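Local coordinates for hypothetical protein (Legionella pneumophila subsp. pneumophila, PDB 4G2A) that is of unknown function but may bind a nutrient, and combines a DUF4424 domain with a YARHG domain, at residues 239-244 and 306-311; 246-251 and 256-261. All coordinates share one frame; numbering follows the deposited sequence.

Interaction 1: residues 239-244 and 306-311; sequences YVRYKV and MLNEED. With SO4 (sulfate ion), chain M.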
loop_
_atom_site.group_PDB
_atom_site.type_symbol
_atom_site.label_atom_id
_atom_site.label_comp_id
_atom_site.label_asym_id
_atom_site.label_seq_id
_atom_site.Cartn_x
_atom_site.Cartn_y
_atom_site.Cartn_z
ATOM N N TYR A 239 -8.340 -9.742 6.895
ATOM C CA TYR A 239 -7.819 -10.495 8.026
ATOM C C TYR A 239 -8.754 -11.663 8.352
ATOM O O TYR A 239 -8.303 -12.803 8.438
ATOM C CB TYR A 239 -7.594 -9.612 9.269
ATOM C CG TYR A 239 -7.336 -10.439 10.505
ATOM C CD1 TYR A 239 -6.081 -10.987 10.752
ATOM C CD2 TYR A 239 -8.369 -10.755 11.384
ATOM C CE1 TYR A 239 -5.854 -11.811 11.857
ATOM C CE2 TYR A 239 -8.155 -11.577 12.486
ATOM C CZ TYR A 239 -6.893 -12.094 12.725
ATOM O OH TYR A 239 -6.682 -12.897 13.819
ATOM N N VAL A 240 -10.053 -11.378 8.517
ATOM C CA VAL A 240 -11.074 -12.378 8.852
ATOM C C VAL A 240 -11.197 -13.435 7.738
ATOM O O VAL A 240 -11.325 -14.613 8.046
ATOM C CB VAL A 240 -12.431 -11.696 9.188
ATOM C CG1 VAL A 240 -13.536 -12.721 9.476
ATOM C CG2 VAL A 240 -12.269 -10.761 10.375
ATOM N N ARG A 241 -11.095 -13.046 6.469
ATOM C CA ARG A 241 -11.199 -14.005 5.372
ATOM C C ARG A 241 -9.996 -14.946 5.277
ATOM O O ARG A 241 -10.174 -16.155 5.263
ATOM C CB ARG A 241 -11.413 -13.288 4.039
ATOM C CG ARG A 241 -12.804 -12.717 3.989
ATOM C CD ARG A 241 -13.177 -12.114 2.673
ATOM N NE ARG A 241 -14.562 -11.648 2.741
ATOM C CZ ARG A 241 -15.222 -11.122 1.719
ATOM N NH1 ARG A 241 -14.633 -11.001 0.534
ATOM N NH2 ARG A 241 -16.482 -10.730 1.866
ATOM N N TYR A 242 -8.792 -14.415 5.257
ATOM C CA TYR A 242 -7.614 -15.238 5.055
ATOM C C TYR A 242 -7.043 -15.871 6.317
ATOM O O TYR A 242 -6.387 -16.905 6.198
ATOM C CB TYR A 242 -6.547 -14.426 4.343
ATOM C CG TYR A 242 -6.923 -14.122 2.913
ATOM C CD1 TYR A 242 -7.695 -13.009 2.594
ATOM C CD2 TYR A 242 -6.518 -14.953 1.876
ATOM C CE1 TYR A 242 -8.013 -12.702 1.272
ATOM C CE2 TYR A 242 -6.823 -14.659 0.547
ATOM C CZ TYR A 242 -7.574 -13.532 0.247
ATOM O OH TYR A 242 -7.878 -13.261 -1.070
ATOM N N LYS A 243 -7.272 -15.285 7.501
ATOM C CA LYS A 243 -6.723 -15.830 8.741
ATOM C C LYS A 243 -7.760 -16.579 9.579
ATOM O O LYS A 243 -7.369 -17.304 10.497
ATOM C CB LYS A 243 -6.067 -14.725 9.598
ATOM C CG LYS A 243 -4.954 -13.930 8.901
ATOM C CD LYS A 243 -3.749 -14.755 8.457
ATOM C CE LYS A 243 -3.006 -15.415 9.593
ATOM N NZ LYS A 243 -1.773 -16.074 9.097
ATOM N N VAL A 244 -9.061 -16.405 9.300
ATOM C CA VAL A 244 -10.081 -17.070 10.109
ATOM C C VAL A 244 -10.952 -17.980 9.241
ATOM O O VAL A 244 -11.011 -19.163 9.543
ATOM C CB VAL A 244 -10.937 -16.101 10.987
ATOM C CG1 VAL A 244 -11.822 -16.876 11.952
ATOM C CG2 VAL A 244 -10.057 -15.116 11.781
HETATM N N MSE A 306 -25.102 -9.659 3.304
HETATM C CA MSE A 306 -23.660 -9.449 3.145
HETATM C C MSE A 306 -22.857 -10.764 3.149
HETATM O O MSE A 306 -21.718 -10.773 2.665
HETATM C CB MSE A 306 -23.134 -8.507 4.237
HETATM C CG MSE A 306 -23.535 -7.065 3.970
HETATM SE SE MSE A 306 -23.336 -5.859 5.460
HETATM C CE MSE A 306 -23.826 -4.205 4.572
ATOM N N LEU A 307 -23.439 -11.869 3.669
ATOM C CA LEU A 307 -22.745 -13.161 3.701
ATOM C C LEU A 307 -22.571 -13.711 2.278
ATOM O O LEU A 307 -23.526 -13.772 1.501
ATOM C CB LEU A 307 -23.444 -14.192 4.599
ATOM C CG LEU A 307 -23.604 -13.833 6.076
ATOM C CD1 LEU A 307 -24.648 -14.696 6.703
ATOM C CD2 LEU A 307 -22.314 -14.002 6.837
ATOM N N ASN A 308 -21.329 -14.053 1.945
ATOM C CA ASN A 308 -20.946 -14.565 0.641
ATOM C C ASN A 308 -20.945 -16.106 0.670
ATOM O O ASN A 308 -21.296 -16.705 1.691
ATOM C CB ASN A 308 -19.589 -13.956 0.180
ATOM C CG ASN A 308 -18.333 -14.337 0.940
ATOM O OD1 ASN A 308 -18.257 -15.350 1.627
ATOM N ND2 ASN A 308 -17.259 -13.597 0.720
ATOM N N GLU A 309 -20.581 -16.733 -0.464
ATOM C CA GLU A 309 -20.568 -18.189 -0.642
ATOM C C GLU A 309 -19.589 -18.883 0.313
ATOM O O GLU A 309 -19.911 -19.958 0.810
ATOM C CB GLU A 309 -20.265 -18.552 -2.110
ATOM C CG GLU A 309 -21.439 -18.232 -3.031
ATOM C CD GLU A 309 -21.237 -18.416 -4.525
ATOM O OE1 GLU A 309 -20.623 -19.431 -4.929
ATOM O OE2 GLU A 309 -21.751 -17.572 -5.297
ATOM N N GLU A 310 -18.423 -18.258 0.596
ATOM C CA GLU A 310 -17.407 -18.800 1.507
ATOM C C GLU A 310 -17.952 -18.880 2.933
ATOM O O GLU A 310 -17.784 -19.910 3.588
ATOM C CB GLU A 310 -16.111 -17.961 1.474
ATOM C CG GLU A 310 -15.258 -18.131 0.226
ATOM C CD GLU A 310 -15.846 -17.547 -1.042
ATOM O OE1 GLU A 310 -15.928 -16.301 -1.143
ATOM O OE2 GLU A 310 -16.259 -18.340 -1.919
ATOM N N ASP A 311 -18.615 -17.800 3.395
ATOM C CA ASP A 311 -19.253 -17.677 4.709
ATOM C C ASP A 311 -20.266 -18.782 4.914
ATOM O O ASP A 311 -20.184 -19.502 5.896
ATOM C CB ASP A 311 -19.954 -16.315 4.831
ATOM C CG ASP A 311 -19.075 -15.091 4.620
ATOM O OD1 ASP A 311 -17.837 -15.198 4.802
ATOM O OD2 ASP A 311 -19.615 -14.038 4.249
HETATM S S SO4 M . -17.865 -10.594 -1.686
HETATM O O1 SO4 M . -18.828 -11.573 -2.215
HETATM O O2 SO4 M . -16.494 -11.099 -1.884
HETATM O O3 SO4 M . -18.020 -9.305 -2.390
HETATM O O4 SO4 M . -18.129 -10.403 -0.253
#
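Arg241, on helix 236-250, reaches Asn308, the N-cap residue of helix 309-321. The two helices belong to the small helical part of the chain, where the YARHG domain lies. The backbones stay well apart: Arg241 CA and Glu310 CA are 8.7 Å from each other. The arginine spans the gap. Its CG stands anti to the carbonyl carbon (chi1 -71°), and the chain then runs extended to NE, which carries the guanidinium to the capping turn.

The direct contact is between two flat polar groups. The amide end of Asn308 lies over one face of the guanidinium, toward its rim, and the planes are inclined by 51°.

A sulfate ion, probably from the crystallisation liquor, meets the same guanidinium at its edge, near its plane. Arg241 NH2 donates to sulfate O4 at 2.7 Å, and Arg241 NH1 donates to sulfate O2 at 3.1 Å. Asn308 CB packs on the anion, 3.5 Å from sulfate O1.

Further polar bonds tie the arginine to the capping turn indirectly. Arg241 NH2 and Asp311 OD2 are 5.1 Å apart, too far for a salt bridge, but Tyr277 OH bonds both. Gln276 likewise joins Arg241 NE and Asp311 OD1. The aspartate is buried, and both its oxygens have partners, which probably helps it keep its charge.

The Asp311 carboxylate also takes the N-H of the N-cap residue, which is one half of a capping box. Asn308 N donates to Asp311 OD2 at 2.9 Å in a nearly straight bond, arriving 44° out of the carboxylate plane.

Interaction 2: residues 246-251 and 256-261; sequences YPWLNS and SKLARL
This is a mainly apolar contact between consecutive helices, at the turn that joins helix 236-250 to helix 254-259. It lies near the surface, far from the centre of the chain. The indole of Trp248 does most of the work. With CG anti to the carbonyl carbon (chi1 -75°), the ring projects from its helix onto Lys257, Leu258 and Leu261.

Three residues meet the ring in different ways. Leu258 CD2 covers one face in a CH-pi contact, 3.9 Å from the centroid of the Trp248 six-membered ring and 19° off its normal. Lys257 comes to the edge with its aliphatic part, and its CB is 3.6 Å from Trp248 CZ3. Leu261 arrives from the opposite direction to the indole, and both its methyls touch the benzo end, CD1 lying 3.7 Å from Trp248 CZ2.

Nearer the turn the contact becomes polar. Lys257 runs extended past Ser251, with Lys257 CD 3.4 Å from Ser251 OG. One water links the two side chains: Lys257 NZ donates to it at 2.8 Å, and Ser251 OG lies 3.2 Å from the same water in a further hydrogen bond. The ammonium is too far from the indole for more than a weak cation-pi attraction.

Other helices pack against it. Leu269 of helix 263-275 touches Trp248, Leu258 and Leu261, while Leu314 and Ala321 of helix 309-321 meet Trp248 and Leu258 respectively. The motif is two consecutive helices joined by a short loop, with a tryptophan from the first packed on leucines at and just after the second, in a small helical domain.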
loop_
_atom_site.group_PDB
_atom_site.type_symbol
_atom_site.label_atom_id
_atom_site.label_comp_id
_atom_site.label_asym_id
_atom_site.label_seq_id
_atom_site.Cartn_x
_atom_site.Cartn_y
_atom_site.Cartn_z
ATOM N N TYR A 246 -10.994 -18.783 5.501
ATOM C CA TYR A 246 -10.344 -19.626 4.486
ATOM C C TYR A 246 -9.466 -20.767 5.101
ATOM O O TYR A 246 -9.543 -21.872 4.568
ATOM C CB TYR A 246 -9.542 -18.785 3.468
ATOM C CG TYR A 246 -10.345 -17.773 2.659
ATOM C CD1 TYR A 246 -11.729 -17.656 2.810
ATOM C CD2 TYR A 246 -9.717 -16.915 1.759
ATOM C CE1 TYR A 246 -12.460 -16.693 2.107
ATOM C CE2 TYR A 246 -10.441 -15.959 1.037
ATOM C CZ TYR A 246 -11.814 -15.856 1.209
ATOM O OH TYR A 246 -12.528 -14.926 0.483
ATOM N N PRO A 247 -8.701 -20.608 6.222
ATOM C CA PRO A 247 -7.953 -21.766 6.753
ATOM C C PRO A 247 -8.865 -22.960 7.068
ATOM O O PRO A 247 -8.461 -24.086 6.774
ATOM C CB PRO A 247 -7.295 -21.214 8.012
ATOM C CG PRO A 247 -7.177 -19.762 7.754
ATOM C CD PRO A 247 -8.411 -19.395 7.014
ATOM N N TRP A 248 -10.109 -22.712 7.595
ATOM C CA TRP A 248 -11.109 -23.751 7.883
ATOM C C TRP A 248 -11.664 -24.361 6.610
ATOM O O TRP A 248 -11.911 -25.572 6.567
ATOM C CB TRP A 248 -12.279 -23.209 8.727
ATOM C CG TRP A 248 -11.930 -23.005 10.161
ATOM C CD1 TRP A 248 -11.803 -21.816 10.809
ATOM C CD2 TRP A 248 -11.613 -24.022 11.119
ATOM N NE1 TRP A 248 -11.377 -22.021 12.104
ATOM C CE2 TRP A 248 -11.262 -23.370 12.324
ATOM C CE3 TRP A 248 -11.574 -25.429 11.074
ATOM C CZ2 TRP A 248 -10.926 -24.075 13.485
ATOM C CZ3 TRP A 248 -11.227 -26.122 12.221
ATOM C CH2 TRP A 248 -10.901 -25.448 13.405
ATOM N N LEU A 249 -11.872 -23.534 5.573
ATOM C CA LEU A 249 -12.415 -24.050 4.320
ATOM C C LEU A 249 -11.377 -24.856 3.549
ATOM O O LEU A 249 -11.745 -25.857 2.949
ATOM C CB LEU A 249 -13.004 -22.930 3.447
ATOM C CG LEU A 249 -14.317 -22.322 3.955
ATOM C CD1 LEU A 249 -14.591 -21.021 3.293
ATOM C CD2 LEU A 249 -15.478 -23.231 3.689
ATOM N N ASN A 250 -10.094 -24.472 3.616
ATOM C CA ASN A 250 -8.995 -25.144 2.913
ATOM C C ASN A 250 -8.440 -26.354 3.683
ATOM O O ASN A 250 -7.697 -27.147 3.104
ATOM C CB ASN A 250 -7.858 -24.162 2.618
ATOM C CG ASN A 250 -8.245 -22.977 1.765
ATOM O OD1 ASN A 250 -9.197 -23.009 0.982
ATOM N ND2 ASN A 250 -7.486 -21.909 1.879
ATOM N N SER A 251 -8.813 -26.493 4.974
ATOM C CA SER A 251 -8.399 -27.577 5.863
ATOM C C SER A 251 -8.784 -28.930 5.277
ATOM O O SER A 251 -9.871 -29.069 4.696
ATOM C CB SER A 251 -9.016 -27.398 7.246
ATOM O OG SER A 251 -8.453 -28.304 8.183
ATOM N N SER A 256 -13.597 -32.876 11.289
ATOM C CA SER A 256 -12.908 -33.454 12.448
ATOM C C SER A 256 -12.245 -32.359 13.287
ATOM O O SER A 256 -12.354 -32.378 14.509
ATOM C CB SER A 256 -11.856 -34.467 11.995
ATOM O OG SER A 256 -12.399 -35.425 11.100
ATOM N N LYS A 257 -11.574 -31.398 12.618
ATOM C CA LYS A 257 -10.885 -30.259 13.225
ATOM C C LYS A 257 -11.904 -29.290 13.889
ATOM O O LYS A 257 -11.644 -28.831 15.006
ATOM C CB LYS A 257 -10.023 -29.543 12.167
ATOM C CG LYS A 257 -8.777 -28.870 12.711
ATOM C CD LYS A 257 -7.896 -28.346 11.581
ATOM C CE LYS A 257 -6.821 -27.396 12.067
ATOM N NZ LYS A 257 -5.879 -27.008 10.981
ATOM N N LEU A 258 -13.067 -29.014 13.235
ATOM C CA LEU A 258 -14.105 -28.133 13.807
ATOM C C LEU A 258 -14.730 -28.752 15.079
ATOM O O LEU A 258 -15.048 -28.026 16.022
ATOM C CB LEU A 258 -15.226 -27.819 12.794
ATOM C CG LEU A 258 -14.988 -26.800 11.690
ATOM C CD1 LEU A 258 -16.029 -26.955 10.583
ATOM C CD2 LEU A 258 -15.056 -25.391 12.207
ATOM N N ALA A 259 -14.912 -30.092 15.096
ATOM C CA ALA A 259 -15.458 -30.837 16.238
ATOM C C ALA A 259 -14.515 -30.772 17.462
ATOM O O ALA A 259 -14.990 -30.853 18.595
ATOM C CB ALA A 259 -15.712 -32.285 15.847
ATOM N N ARG A 260 -13.196 -30.599 17.224
ATOM C CA ARG A 260 -12.139 -30.482 18.240
ATOM C C ARG A 260 -12.154 -29.125 18.967
ATOM O O ARG A 260 -11.408 -28.958 19.937
ATOM C CB ARG A 260 -10.751 -30.665 17.593
ATOM C CG ARG A 260 -10.317 -32.109 17.403
ATOM C CD ARG A 260 -8.975 -32.169 16.698
ATOM N NE ARG A 260 -9.032 -33.036 15.520
ATOM C CZ ARG A 260 -8.129 -33.046 14.546
ATOM N NH1 ARG A 260 -7.080 -32.234 14.595
ATOM N NH2 ARG A 260 -8.267 -33.868 13.514
ATOM N N LEU A 261 -12.937 -28.140 18.467
ATOM C CA LEU A 261 -13.018 -26.811 19.068
ATOM C C LEU A 261 -13.823 -26.822 20.368
ATOM O O LEU A 261 -14.821 -27.542 20.457
ATOM C CB LEU A 261 -13.664 -25.820 18.086
ATOM C CG LEU A 261 -12.888 -25.441 16.817
ATOM C CD1 LEU A 261 -13.693 -24.465 15.973
ATOM C CD2 LEU A 261 -11.510 -24.851 17.146
HETATM O O HOH W 1 -5.280 -28.602 8.743
#

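How the interactions relate
Both interactions lie in the helical region of the YARHG domain, on the same side of the chain's centre, with their own centres about 14 Å apart. They share helix 236-250. Interaction 1 uses its earlier turns and interaction 2 its last ones. Along the chain, both segments of interaction 2 fall between 239-244 and 306-311. One contact therefore joins neighbouring helices, and the other brings the last helix back to the first. They also touch: Arg241 O and Tyr246 N are 2.8 Å apart, a probable hydrogen bond, and Glu310 packs on Tyr246 and Leu249. Helix 236-250 is thus linked to helix 254-259 and to helix 309-321, within the helical region beside the strand-rich remainder.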